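PDB 2FNA: conserved hypothetical protein from Sulfolobus solfataricus, which probably acts as an AAA+ ATPase, binding adenine nucleotide in a P-loop NTPase domain that is followed by a winged-helix domain. Local coordinates for residues L246-F251 against L267-K272; G250-D255 against D260-Q265. One frame throughout, in Å; residues are numbered along the deposited sequence.

Contact 1 (L246-F251 against L267-K272); sequences LTYFGF and LEYAKK. With ADP (adenosine-5'-diphosphate), chain D; EDO (1,2-ethanediol), chain G.
Y248 and Y269 face each other as an offset stack, their ring centroids 4.2 Å apart and their planes tilted by 15°. Y269 lays CD2 over the middle of the Y248 ring, 3.5 Å above its plane, whereas Y248 in return covers Y269 nearer the rim, with CE1 on that face. The closest atoms are Y248 CD1 and Y269 CE2, at 3.6 Å. Because the two side chains run obliquely to one another, the hydroxyls diverge. Y248 turns CG anti to its N (chi1 -168°), which carries the ring out across the space between the helices; two long, flat side chains suit a pair whose CA atoms, Y248 CA and Y269 CA, stand 9.0 Å apart, each bridging part of the gap. With an alanine in place of Y248, the Y269 ring would probably lose its cover on that face and be freer to turn. Beside Y248, T247 faces the nucleotide, its OG1 3.4 Å from C1' of the ADP ribose and hydrogen-bonded to P243 O. A 1,2-ethanediol, probably a crystallisation additive, lies at the edge of the Y269 ring, its O1 weakly hydrogen-bonded to Y269 OH at 3.4 Å. With no polar bond joining the segments, the contact rests on dispersion and ring electrostatics between two offset faces.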
loop_
_atom_site.group_PDB
_atom_site.type_symbol
_atom_site.label_atom_id
_atom_site.label_comp_id
_atom_site.label_asym_id
_atom_site.label_seq_id
_atom_site.Cartn_x
_atom_site.Cartn_y
_atom_site.Cartn_z
ATOM N N LEU A 246 8.865 -14.085 -2.028
ATOM C CA LEU A 246 8.759 -15.544 -1.932
ATOM C C LEU A 246 7.878 -16.106 -3.049
ATOM O O LEU A 246 8.143 -17.191 -3.586
ATOM C CB LEU A 246 8.173 -15.927 -0.564
ATOM C CG LEU A 246 9.177 -15.737 0.590
ATOM C CD1 LEU A 246 8.507 -15.951 1.882
ATOM C CD2 LEU A 246 10.359 -16.685 0.467
ATOM N N THR A 247 6.820 -15.362 -3.369
ATOM C CA THR A 247 5.919 -15.680 -4.481
ATOM C C THR A 247 6.638 -15.704 -5.834
ATOM O O THR A 247 6.442 -16.629 -6.603
ATOM C CB THR A 247 4.767 -14.646 -4.551
ATOM O OG1 THR A 247 4.056 -14.631 -3.317
ATOM C CG2 THR A 247 3.740 -14.941 -5.683
ATOM N N TYR A 248 7.398 -14.650 -6.134
ATOM C CA TYR A 248 8.184 -14.565 -7.351
ATOM C C TYR A 248 9.179 -15.733 -7.431
ATOM O O TYR A 248 9.207 -16.411 -8.405
ATOM C CB TYR A 248 8.953 -13.244 -7.376
ATOM C CG TYR A 248 9.589 -12.917 -8.709
ATOM C CD1 TYR A 248 8.855 -12.273 -9.699
ATOM C CD2 TYR A 248 10.921 -13.226 -8.975
ATOM C CE1 TYR A 248 9.433 -11.957 -10.939
ATOM C CE2 TYR A 248 11.492 -12.916 -10.208
ATOM C CZ TYR A 248 10.746 -12.280 -11.184
ATOM O OH TYR A 248 11.302 -11.963 -12.456
ATOM N N PHE A 249 9.948 -15.975 -6.362
ATOM C CA PHE A 249 10.833 -17.130 -6.280
ATOM C C PHE A 249 10.108 -18.415 -6.613
ATOM O O PHE A 249 10.590 -19.220 -7.373
ATOM C CB PHE A 249 11.445 -17.305 -4.881
ATOM C CG PHE A 249 12.109 -18.646 -4.709
ATOM C CD1 PHE A 249 13.392 -18.866 -5.212
ATOM C CD2 PHE A 249 11.443 -19.700 -4.111
ATOM C CE1 PHE A 249 13.986 -20.088 -5.115
ATOM C CE2 PHE A 249 12.051 -20.934 -4.009
ATOM C CZ PHE A 249 13.326 -21.126 -4.527
ATOM N N GLY A 250 8.943 -18.627 -6.000
ATOM C CA GLY A 250 8.198 -19.849 -6.223
ATOM C C GLY A 250 7.817 -19.963 -7.677
ATOM O O GLY A 250 7.923 -21.020 -8.264
ATOM N N PHE A 251 7.420 -18.850 -8.277
ATOM C CA PHE A 251 7.040 -18.857 -9.670
ATOM C C PHE A 251 8.250 -19.227 -10.545
ATOM O O PHE A 251 8.151 -20.113 -11.399
ATOM C CB PHE A 251 6.446 -17.506 -10.104
ATOM C CG PHE A 251 5.995 -17.500 -11.549
ATOM C CD1 PHE A 251 6.916 -17.392 -12.569
ATOM C CD2 PHE A 251 4.662 -17.656 -11.876
ATOM C CE1 PHE A 251 6.532 -17.459 -13.920
ATOM C CE2 PHE A 251 4.265 -17.709 -13.204
ATOM C CZ PHE A 251 5.207 -17.596 -14.230
ATOM N N LEU A 267 16.453 -12.141 -6.403
ATOM C CA LEU A 267 17.333 -11.077 -5.919
ATOM C C LEU A 267 17.534 -9.954 -6.913
ATOM O O LEU A 267 17.426 -8.789 -6.544
ATOM C CB LEU A 267 18.662 -11.656 -5.505
ATOM C CG LEU A 267 18.567 -12.615 -4.311
ATOM C CD1 LEU A 267 19.970 -13.087 -3.941
ATOM C CD2 LEU A 267 17.905 -11.979 -3.115
ATOM N N GLU A 268 17.790 -10.268 -8.182
ATOM C CA GLU A 268 18.040 -9.194 -9.156
ATOM C C GLU A 268 16.772 -8.395 -9.462
ATOM O O GLU A 268 16.830 -7.165 -9.608
ATOM C CB GLU A 268 18.693 -9.719 -10.449
ATOM C CG GLU A 268 20.005 -10.487 -10.249
ATOM C CD GLU A 268 21.078 -9.727 -9.431
ATOM O OE1 GLU A 268 21.263 -8.500 -9.650
ATOM O OE2 GLU A 268 21.746 -10.385 -8.581
ATOM N N TYR A 269 15.626 -9.085 -9.545
ATOM C CA TYR A 269 14.333 -8.446 -9.727
ATOM C C TYR A 269 13.981 -7.559 -8.527
ATOM O O TYR A 269 13.554 -6.406 -8.707
ATOM C CB TYR A 269 13.213 -9.486 -9.993
ATOM C CG TYR A 269 11.794 -8.948 -9.832
ATOM C CD1 TYR A 269 11.257 -8.028 -10.733
ATOM C CD2 TYR A 269 10.981 -9.376 -8.781
ATOM C CE1 TYR A 269 9.966 -7.526 -10.566
ATOM C CE2 TYR A 269 9.695 -8.902 -8.627
ATOM C CZ TYR A 269 9.193 -7.973 -9.521
ATOM O OH TYR A 269 7.908 -7.491 -9.353
ATOM N N ALA A 270 14.151 -8.083 -7.308
ATOM C CA ALA A 270 13.957 -7.287 -6.088
ATOM C C ALA A 270 14.803 -6.031 -6.085
ATOM O O ALA A 270 14.289 -4.939 -5.871
ATOM C CB ALA A 270 14.269 -8.113 -4.846
ATOM N N LYS A 271 16.092 -6.164 -6.375
ATOM C CA LYS A 271 17.002 -5.007 -6.326
ATOM C C LYS A 271 16.570 -3.915 -7.292
ATOM O O LYS A 271 16.574 -2.745 -6.956
ATOM C CB LYS A 271 18.443 -5.423 -6.617
ATOM C CG LYS A 271 19.108 -6.181 -5.486
ATOM C CD LYS A 271 20.558 -6.603 -5.847
ATOM C CE LYS A 271 20.665 -8.082 -6.240
ATOM N NZ LYS A 271 22.028 -8.402 -6.754
ATOM N N LYS A 272 16.194 -4.309 -8.496
ATOM C CA LYS A 272 15.730 -3.365 -9.524
ATOM C C LYS A 272 14.467 -2.653 -9.064
ATOM O O LYS A 272 14.355 -1.413 -9.117
ATOM C CB LYS A 272 15.461 -4.093 -10.839
ATOM C CG LYS A 272 16.611 -4.028 -11.848
ATOM C CD LYS A 272 16.290 -4.856 -13.096
HETATM P PB ADP D . 0.809 -5.224 -1.312
HETATM O O1B ADP D . 0.848 -5.347 0.178
HETATM O O2B ADP D . 2.092 -4.609 -1.862
HETATM O O3B ADP D . -0.442 -4.675 -1.910
HETATM P PA ADP D . 0.148 -7.571 -2.978
HETATM O O1A ADP D . -1.261 -7.960 -2.664
HETATM O O2A ADP D . 0.243 -6.776 -4.212
HETATM O O3A ADP D . 0.953 -6.812 -1.785
HETATM O "O5'" ADP D . 0.995 -8.916 -2.962
HETATM C "C5'" ADP D . 2.360 -8.975 -3.408
HETATM C "C4'" ADP D . 2.613 -10.298 -4.127
HETATM O "O4'" ADP D . 2.691 -11.380 -3.218
HETATM C "C3'" ADP D . 1.549 -10.694 -5.102
HETATM O "O3'" ADP D . 2.181 -11.509 -6.112
HETATM C "C2'" ADP D . 0.622 -11.582 -4.302
HETATM O "O2'" ADP D . -0.076 -12.519 -5.109
HETATM C "C1'" ADP D . 1.617 -12.281 -3.418
HETATM N N9 ADP D . 1.141 -12.634 -2.085
HETATM C C8 ADP D . 1.257 -11.869 -0.978
HETATM N N7 ADP D . 0.785 -12.519 0.085
HETATM C C5 ADP D . 0.333 -13.721 -0.346
HETATM C C6 ADP D . -0.290 -14.921 0.255
HETATM N N6 ADP D . -0.567 -14.957 1.575
HETATM N N1 ADP D . -0.572 -15.985 -0.550
HETATM C C2 ADP D . -0.293 -15.978 -1.867
HETATM N N3 ADP D . 0.279 -14.927 -2.480
HETATM C C4 ADP D . 0.606 -13.809 -1.775
HETATM C C1 EDO G . 5.902 -8.931 -5.928
HETATM O O1 EDO G . 6.234 -7.590 -6.338
HETATM C C2 EDO G . 6.272 -9.941 -7.024
HETATM O O2 EDO G . 5.159 -10.804 -7.296
#

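Contact 2 (G250-D255 against D260-Q265); sequences GFIYLD and DFAINQ
F261 O accepts the backbone amide N of Q265 at 2.9 Å, the turn of helix that brings both side chains round to I252 on the facing helix. I252 carries most of the packing, and its branches lean to different neighbours. With CG1 beside the backbone N (chi1 -61°), CG2 stands anti to that N and lies 3.7 Å from CA of A262 and 4.0 Å from CE2 of F261, meeting that ring at a slant. CD1 leans instead toward the end of Q265, whose extended chain passes I252 at about a right angle; the exact setting of the Q265 amide is doubtful. A branched aliphatic residue suits a place where one side chain must fill two directions. Segments 250-255 and 260-265 are the facing arms of a helical hairpin, running nearly antiparallel at 147° with their axes 8.6 Å apart, within what is probably the small helical lid that follows the nucleotide-binding core in AAA+ proteins. A262, with only a methyl, suits the point where the helices come close, Y253 CA and A262 CA being 5.1 Å apart: the methyl points at the other helix, and A262 CB lies 3.7 Å from Y253 N. The same CB lies near the plane of the Y253 ring, at its edge. Y253 then directs that ring past the hairpin to F229, which it meets edge-to-face. At the turn, N258 OD1 accepts the amide of F261, tying the start of the second arm to the connection between the helices.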
loop_
_atom_site.group_PDB
_atom_site.type_symbol
_atom_site.label_atom_id
_atom_site.label_comp_id
_atom_site.label_asym_id
_atom_site.label_seq_id
_atom_site.Cartn_x
_atom_site.Cartn_y
_atom_site.Cartn_z
ATOM N N GLY A 250 8.943 -18.627 -6.000
ATOM C CA GLY A 250 8.198 -19.849 -6.223
ATOM C C GLY A 250 7.817 -19.963 -7.677
ATOM O O GLY A 250 7.923 -21.020 -8.264
ATOM N N PHE A 251 7.420 -18.850 -8.277
ATOM C CA PHE A 251 7.040 -18.857 -9.670
ATOM C C PHE A 251 8.250 -19.227 -10.545
ATOM O O PHE A 251 8.151 -20.113 -11.399
ATOM C CB PHE A 251 6.446 -17.506 -10.104
ATOM C CG PHE A 251 5.995 -17.500 -11.549
ATOM C CD1 PHE A 251 6.916 -17.392 -12.569
ATOM C CD2 PHE A 251 4.662 -17.656 -11.876
ATOM C CE1 PHE A 251 6.532 -17.459 -13.920
ATOM C CE2 PHE A 251 4.265 -17.709 -13.204
ATOM C CZ PHE A 251 5.207 -17.596 -14.230
ATOM N N ILE A 252 9.377 -18.549 -10.328
ATOM C CA ILE A 252 10.567 -18.789 -11.123
ATOM C C ILE A 252 11.076 -20.202 -10.946
ATOM O O ILE A 252 11.458 -20.855 -11.922
ATOM C CB ILE A 252 11.721 -17.789 -10.812
ATOM C CG1 ILE A 252 11.297 -16.347 -11.106
ATOM C CG2 ILE A 252 12.943 -18.125 -11.634
ATOM C CD1 ILE A 252 10.852 -16.114 -12.514
ATOM N N TYR A 253 11.115 -20.691 -9.704
ATOM C CA TYR A 253 11.592 -22.062 -9.495
ATOM C C TYR A 253 10.705 -23.083 -10.201
ATOM O O TYR A 253 11.179 -24.058 -10.728
ATOM C CB TYR A 253 11.679 -22.421 -8.003
ATOM C CG TYR A 253 12.280 -23.797 -7.838
ATOM C CD1 TYR A 253 13.648 -23.974 -7.819
ATOM C CD2 TYR A 253 11.467 -24.936 -7.744
ATOM C CE1 TYR A 253 14.211 -25.246 -7.724
ATOM C CE2 TYR A 253 12.018 -26.192 -7.619
ATOM C CZ TYR A 253 13.390 -26.338 -7.605
ATOM O OH TYR A 253 13.956 -27.591 -7.500
ATOM N N LEU A 254 9.400 -22.871 -10.197
ATOM C CA LEU A 254 8.507 -23.768 -10.921
ATOM C C LEU A 254 8.778 -23.717 -12.406
ATOM O O LEU A 254 8.683 -24.705 -13.125
ATOM C CB LEU A 254 7.049 -23.405 -10.627
ATOM C CG LEU A 254 6.477 -23.799 -9.259
ATOM C CD1 LEU A 254 4.996 -23.520 -9.242
ATOM C CD2 LEU A 254 6.726 -25.250 -8.929
ATOM N N ASP A 255 9.169 -22.551 -12.867
ATOM C CA ASP A 255 9.360 -22.362 -14.274
ATOM C C ASP A 255 10.666 -22.952 -14.747
ATOM O O ASP A 255 10.759 -23.399 -15.872
ATOM C CB ASP A 255 9.330 -20.872 -14.607
ATOM C CG ASP A 255 9.215 -20.635 -16.075
ATOM O OD1 ASP A 255 8.305 -21.249 -16.695
ATOM O OD2 ASP A 255 10.057 -19.891 -16.603
ATOM N N ASP A 260 19.598 -22.079 -7.782
ATOM C CA ASP A 260 20.462 -20.899 -7.757
ATOM C C ASP A 260 19.997 -19.865 -8.741
ATOM O O ASP A 260 20.110 -18.662 -8.490
ATOM C CB ASP A 260 21.908 -21.238 -8.120
ATOM C CG ASP A 260 22.606 -22.083 -7.077
ATOM O OD1 ASP A 260 22.075 -22.245 -5.950
ATOM O OD2 ASP A 260 23.708 -22.585 -7.402
ATOM N N PHE A 261 19.545 -20.333 -9.902
ATOM C CA PHE A 261 18.953 -19.445 -10.885
ATOM C C PHE A 261 17.719 -18.743 -10.321
ATOM O O PHE A 261 17.620 -17.530 -10.438
ATOM C CB PHE A 261 18.627 -20.202 -12.176
ATOM C CG PHE A 261 17.947 -19.363 -13.230
ATOM C CD1 PHE A 261 18.692 -18.650 -14.150
ATOM C CD2 PHE A 261 16.550 -19.315 -13.311
ATOM C CE1 PHE A 261 18.073 -17.894 -15.122
ATOM C CE2 PHE A 261 15.923 -18.570 -14.293
ATOM C CZ PHE A 261 16.692 -17.851 -15.197
ATOM N N ALA A 262 16.797 -19.484 -9.711
ATOM C CA ALA A 262 15.565 -18.890 -9.152
ATOM C C ALA A 262 15.824 -17.885 -8.026
ATOM O O ALA A 262 15.146 -16.858 -7.942
ATOM C CB ALA A 262 14.594 -19.959 -8.691
ATOM N N ILE A 263 16.786 -18.179 -7.164
ATOM C CA ILE A 263 17.209 -17.217 -6.139
ATOM C C ILE A 263 17.838 -15.969 -6.718
ATOM O O ILE A 263 17.473 -14.862 -6.299
ATOM C CB ILE A 263 18.179 -17.859 -5.132
ATOM C CG1 ILE A 263 17.369 -18.750 -4.188
ATOM C CG2 ILE A 263 18.951 -16.767 -4.329
ATOM C CD1 ILE A 263 18.173 -19.592 -3.276
ATOM N N ASN A 264 18.795 -16.142 -7.646
ATOM C CA ASN A 264 19.502 -15.013 -8.207
ATOM C C ASN A 264 18.552 -14.137 -9.011
ATOM O O ASN A 264 18.625 -12.918 -8.942
ATOM C CB ASN A 264 20.689 -15.475 -9.067
ATOM C CG ASN A 264 21.858 -15.992 -8.230
ATOM O OD1 ASN A 264 22.134 -15.488 -7.139
ATOM N ND2 ASN A 264 22.551 -16.997 -8.745
ATOM N N GLN A 265 17.662 -14.756 -9.774
ATOM C CA GLN A 265 16.684 -13.978 -10.527
ATOM C C GLN A 265 15.758 -13.163 -9.606
ATOM O O GLN A 265 15.399 -12.003 -9.913
ATOM C CB GLN A 265 15.864 -14.885 -11.445
ATOM C CG GLN A 265 14.827 -14.125 -12.246
ATOM C CD GLN A 265 14.457 -14.824 -13.540
ATOM O OE1 GLN A 265 15.173 -15.706 -14.011
ATOM N NE2 GLN A 265 13.336 -14.418 -14.129
#

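Overall arrangement
Contacts 1 and 2 lie about 8 Å apart, centre to centre, and join the same two helices, 243-256 and 259-282. They share G250 and F251. Along the chain the hairpin is read outward then back: 246-251, 250-255, the short turn, 260-265 and 267-272. Contact 2 therefore lies close to the turn, and contact 1 farther from it, toward the ADP. They merge through F249 and A262, whose side chains touch, and through Y248 packing on Q265. T247, on the same first arm as both contacts, touches the ADP, so the hairpin lies beside the nucleotide site, while L267 and A270 on the second arm touch helix 350-355 near the C terminus.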